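PDB 3C8T: fumarate lyase from Mesorhizobium sp., which belongs to the fumarate lyase family of largely helical enzymes and forms an assembly of four chains. Local coordinates for residues 139-142 / 143-146; 358-361 / 362-366. All blocks are in the same frame, centred on the assembly; numbering follows the deposited sequence.

Contact 1. Residues 139-142 / 143-146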
loop_
_atom_site.group_PDB
_atom_site.type_symbol
_atom_site.label_atom_id
_atom_site.label_comp_id
_atom_site.label_asym_id
_atom_site.label_seq_id
_atom_site.Cartn_x
_atom_site.Cartn_y
_atom_site.Cartn_z
ATOM N N ARG A 139 -12.841 -34.317 2.965
ATOM C CA ARG A 139 -13.475 -35.635 2.887
ATOM C C ARG A 139 -13.181 -36.421 4.170
ATOM O O ARG A 139 -14.116 -36.792 4.894
ATOM C CB ARG A 139 -12.979 -36.378 1.647
ATOM C CG ARG A 139 -13.691 -37.652 1.338
ATOM C CD ARG A 139 -13.070 -38.293 0.024
ATOM N NE ARG A 139 -11.693 -37.870 -0.360
ATOM C CZ ARG A 139 -11.376 -37.150 -1.452
ATOM N NH1 ARG A 139 -12.324 -36.718 -2.281
ATOM N NH2 ARG A 139 -10.106 -36.866 -1.711
ATOM N N ASN A 140 -11.903 -36.637 4.480
ATOM C CA ASN A 140 -11.549 -37.433 5.673
ATOM C C ASN A 140 -12.073 -36.872 7.005
ATOM O O ASN A 140 -12.379 -37.635 7.915
ATOM C CB ASN A 140 -10.038 -37.641 5.781
ATOM C CG ASN A 140 -9.434 -38.327 4.541
ATOM O OD1 ASN A 140 -10.139 -38.993 3.761
ATOM N ND2 ASN A 140 -8.121 -38.154 4.362
ATOM N N HIS A 141 -12.222 -35.546 7.112
ATOM C CA HIS A 141 -12.637 -34.935 8.388
ATOM C C HIS A 141 -14.016 -34.356 8.343
ATOM O O HIS A 141 -14.405 -33.555 9.203
ATOM C CB HIS A 141 -11.548 -33.958 8.892
ATOM C CG HIS A 141 -10.277 -34.665 9.233
ATOM N ND1 HIS A 141 -10.158 -35.456 10.355
ATOM C CD2 HIS A 141 -9.114 -34.804 8.552
ATOM C CE1 HIS A 141 -8.959 -36.011 10.378
ATOM N NE2 HIS A 141 -8.298 -35.619 9.303
ATOM N N ARG A 142 -14.752 -34.761 7.314
ATOM C CA ARG A 142 -16.147 -34.354 7.119
ATOM C C ARG A 142 -16.927 -34.384 8.436
ATOM O O ARG A 142 -17.686 -33.472 8.715
ATOM C CB ARG A 142 -16.823 -35.263 6.062
ATOM C CG ARG A 142 -18.250 -34.879 5.677
ATOM C CD ARG A 142 -18.992 -36.052 4.997
ATOM N NE ARG A 142 -20.327 -35.680 4.498
ATOM C CZ ARG A 142 -21.465 -35.817 5.171
ATOM N NH1 ARG A 142 -21.465 -36.319 6.407
ATOM N NH2 ARG A 142 -22.620 -35.448 4.613
ATOM N N ASP A 143 -16.740 -35.435 9.234
ATOM C CA ASP A 143 -17.501 -35.605 10.480
ATOM C C ASP A 143 -16.684 -35.397 11.774
ATOM O O ASP A 143 -17.187 -35.726 12.840
ATOM C CB ASP A 143 -18.191 -37.005 10.537
ATOM C CG ASP A 143 -18.967 -37.330 9.272
ATOM O OD1 ASP A 143 -18.894 -38.487 8.817
ATOM O OD2 ASP A 143 -19.628 -36.432 8.712
ATOM N N THR A 144 -15.444 -34.910 11.677
ATOM C CA THR A 144 -14.608 -34.596 12.837
ATOM C C THR A 144 -15.113 -33.300 13.548
ATOM O O THR A 144 -14.883 -32.156 13.040
ATOM C CB THR A 144 -13.147 -34.415 12.392
ATOM O OG1 THR A 144 -12.768 -35.460 11.469
ATOM C CG2 THR A 144 -12.177 -34.411 13.606
ATOM N N PRO A 145 -15.792 -33.437 14.717
ATOM C CA PRO A 145 -16.331 -32.219 15.346
ATOM C C PRO A 145 -15.254 -31.383 16.048
ATOM O O PRO A 145 -14.215 -31.905 16.489
ATOM C CB PRO A 145 -17.347 -32.742 16.362
ATOM C CG PRO A 145 -17.048 -34.208 16.539
ATOM C CD PRO A 145 -16.031 -34.641 15.539
ATOM N N MET A 146 -15.504 -30.084 16.107
ATOM C CA MET A 146 -14.610 -29.108 16.735
ATOM C C MET A 146 -15.428 -27.841 17.050
ATOM O O MET A 146 -16.537 -27.676 16.541
ATOM C CB MET A 146 -13.409 -28.774 15.819
ATOM C CG MET A 146 -13.731 -27.955 14.524
ATOM S SD MET A 146 -12.201 -27.678 13.560
ATOM C CE MET A 146 -11.286 -26.543 14.630
HETATM O O HOH W 1 -15.073 -37.643 8.841
#

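Contact 2. Residues 358-361 / 362-366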
loop_
_atom_site.group_PDB
_atom_site.type_symbol
_atom_site.label_atom_id
_atom_site.label_comp_id
_atom_site.label_asym_id
_atom_site.label_seq_id
_atom_site.Cartn_x
_atom_site.Cartn_y
_atom_site.Cartn_z
ATOM N N ASP A 358 -15.546 -29.618 24.294
ATOM C CA ASP A 358 -16.139 -29.787 25.626
ATOM C C ASP A 358 -15.758 -28.702 26.646
ATOM O O ASP A 358 -16.316 -28.681 27.749
ATOM C CB ASP A 358 -15.827 -31.178 26.207
ATOM C CG ASP A 358 -16.539 -32.324 25.443
ATOM O OD1 ASP A 358 -17.636 -32.089 24.849
ATOM O OD2 ASP A 358 -15.995 -33.471 25.439
ATOM N N HIS A 359 -14.859 -27.783 26.272
ATOM C CA HIS A 359 -14.332 -26.765 27.195
ATOM C C HIS A 359 -15.481 -26.025 27.914
ATOM O O HIS A 359 -15.446 -25.866 29.145
ATOM C CB HIS A 359 -13.372 -25.772 26.483
ATOM C CG HIS A 359 -12.909 -24.641 27.361
ATOM N ND1 HIS A 359 -13.699 -23.544 27.645
ATOM C CD2 HIS A 359 -11.759 -24.467 28.065
ATOM C CE1 HIS A 359 -13.057 -22.745 28.482
ATOM N NE2 HIS A 359 -11.874 -23.276 28.746
ATOM N N SER A 360 -16.487 -25.599 27.148
ATOM C CA SER A 360 -17.618 -24.823 27.686
ATOM C C SER A 360 -18.711 -25.686 28.366
ATOM O O SER A 360 -19.676 -25.157 28.890
ATOM C CB SER A 360 -18.241 -23.955 26.587
ATOM O OG SER A 360 -18.834 -24.772 25.571
ATOM N N ARG A 361 -18.546 -27.003 28.361
ATOM C CA ARG A 361 -19.453 -27.914 29.056
ATOM C C ARG A 361 -20.912 -27.686 28.671
ATOM O O ARG A 361 -21.800 -27.617 29.544
ATOM C CB ARG A 361 -19.237 -27.846 30.574
ATOM C CG ARG A 361 -17.749 -28.020 30.960
ATOM C CD ARG A 361 -17.545 -28.254 32.465
ATOM N NE ARG A 361 -18.303 -29.408 32.968
ATOM C CZ ARG A 361 -18.516 -29.636 34.267
ATOM N NH1 ARG A 361 -18.011 -28.784 35.170
ATOM N NH2 ARG A 361 -19.226 -30.694 34.663
ATOM N N GLY A 362 -21.134 -27.562 27.359
ATOM C CA GLY A 362 -22.462 -27.484 26.786
ATOM C C GLY A 362 -22.897 -26.069 26.482
ATOM O O GLY A 362 -23.846 -25.854 25.751
ATOM N N LEU A 363 -22.200 -25.085 27.027
ATOM C CA LEU A 363 -22.553 -23.688 26.764
ATOM C C LEU A 363 -22.557 -23.397 25.259
ATOM O O LEU A 363 -23.427 -22.708 24.763
ATOM C CB LEU A 363 -21.630 -22.741 27.539
ATOM C CG LEU A 363 -21.974 -22.743 29.047
ATOM C CD1 LEU A 363 -20.739 -22.516 29.934
ATOM C CD2 LEU A 363 -23.029 -21.708 29.362
ATOM N N ILE A 364 -21.612 -23.998 24.538
ATOM C CA ILE A 364 -21.485 -23.822 23.084
ATOM C C ILE A 364 -22.732 -24.251 22.288
ATOM O O ILE A 364 -22.849 -23.906 21.114
ATOM C CB ILE A 364 -20.188 -24.547 22.540
ATOM C CG1 ILE A 364 -19.741 -23.983 21.171
ATOM C CG2 ILE A 364 -20.371 -26.086 22.539
ATOM C CD1 ILE A 364 -18.501 -24.633 20.642
ATOM N N VAL A 365 -23.623 -25.024 22.919
ATOM C CA VAL A 365 -24.895 -25.471 22.321
ATOM C C VAL A 365 -26.151 -24.998 23.132
ATOM O O VAL A 365 -27.263 -25.540 22.998
ATOM C CB VAL A 365 -24.924 -27.007 21.985
ATOM C CG1 VAL A 365 -23.934 -27.317 20.841
ATOM C CG2 VAL A 365 -24.641 -27.910 23.224
ATOM N N ALA A 366 -25.991 -23.933 23.919
ATOM C CA ALA A 366 -27.151 -23.234 24.494
ATOM C C ALA A 366 -28.252 -23.028 23.440
ATOM O O ALA A 366 -29.432 -23.290 23.712
ATOM C CB ALA A 366 -26.728 -21.910 25.083
HETATM O O HOH W 2 -19.348 -28.110 25.101
#

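Contact 1. Residues 139-142 / 143-146
His141 and Thr144 meet at the two ends of a type I beta turn, which carries the chain from the end of helix 104-140 into strand 145-150. The turn is closed by the backbone, with Thr144 N giving a hydrogen bond to His141 O at 3.0 Å. The two side chains lie alongside each other and point the same way. His141 can be followed outward. Its CB lies 3.2 Å from Thr144 OG1, and CG is only slightly farther from the same oxygen. His141 ND1 meets Thr144 OG1 at 2.8 Å in a hydrogen bond whose direction is open. The hydroxyl sits at the edge of the imidazole, in the ring plane. His141 CE1 is 4.0 Å from Thr144 OG1, and NE2 lies farther still. Chi1 of -44° sets Thr144 OG1 beside its own backbone N, on the side of the turn where ND1 can reach it. Thr144 CG2 comes no nearer to His141 ND1 than 4.0 Å.

A salt bridge joins the two central residues. Arg142 runs out extended from CG to NE, and Asp143 lies beside it. Arg142 NH1 bonds Asp143 OD2 at 2.9 Å. The acceptor uses its syn lone pair and sits 19° out of the guanidinium plane. The guanidinium and carboxylate planes are 83° apart. Arg142 NH2 forms a second salt bridge, to Asp437 of helix 432-440. Thr144 also packs on Pro350 and Met353 of helix 350-357. One water bridges the helix end and the turn: it donates to Asn140 O and accepts from Asp143 N, each at 2.8 Å.

Contact 2. Residues 358-361 / 362-366
Ser360 faces Leu363 and Ile364 across a tight reversal of the chain, and its hydroxyl and carbonyl serve different neighbours. The hydroxyl is turned to a position between its own backbone N and carbonyl carbon (chi1 65°). There Ser360 OG accepts a hydrogen bond from Ile364 N at 3.1 Å. Ser360 OG also lies 3.3 Å from Ile364 CB. Leu363 lies along Ser360. Leu363 CB is 3.7 Å from Ser360 CB, while its CG and CD1 lie near Ser360 O. Ser360 O also receives a hydrogen bond from Leu363 N at 3.1 Å, with an N-H...O angle of 164°. Beyond the turn, Leu363 packs on Cys390 and Val394 of helix 379-395. Gly362 N gives its hydrogen to a water at 2.9 Å, and this water also makes a weak hydrogen bond with Ser360 OG. Gly362 has a positive phi (99°), as the second corner residue of such a turn commonly does. Arg361 and Gly362 form the corner, and the residues from Ser360 to Leu363 make a type I' beta turn, followed by a short 3-10 segment that leads to the N-cap of helix 366-377.

How the contacts relate
Past five earlier helices, the chain runs along the long helix 104-140. Contact 1 closes the turn at its end and sends the chain into strand 145-150, the middle strand of a small three-stranded antiparallel sheet. Much later, helix 350-357 packs against this region. Contact 2 closes the loop that follows it and leads into helix 366-377. The two contacts are in series, so neither nests in nor crosses the other. The centres of contact 1 and contact 2 are about 19 Å apart. The nearest atoms of contact 1 and contact 2 are about 5 Å apart, without touching. Helix 350-357 connects them: residues 144-146 pack on it, and residues 358-361 continue from its end.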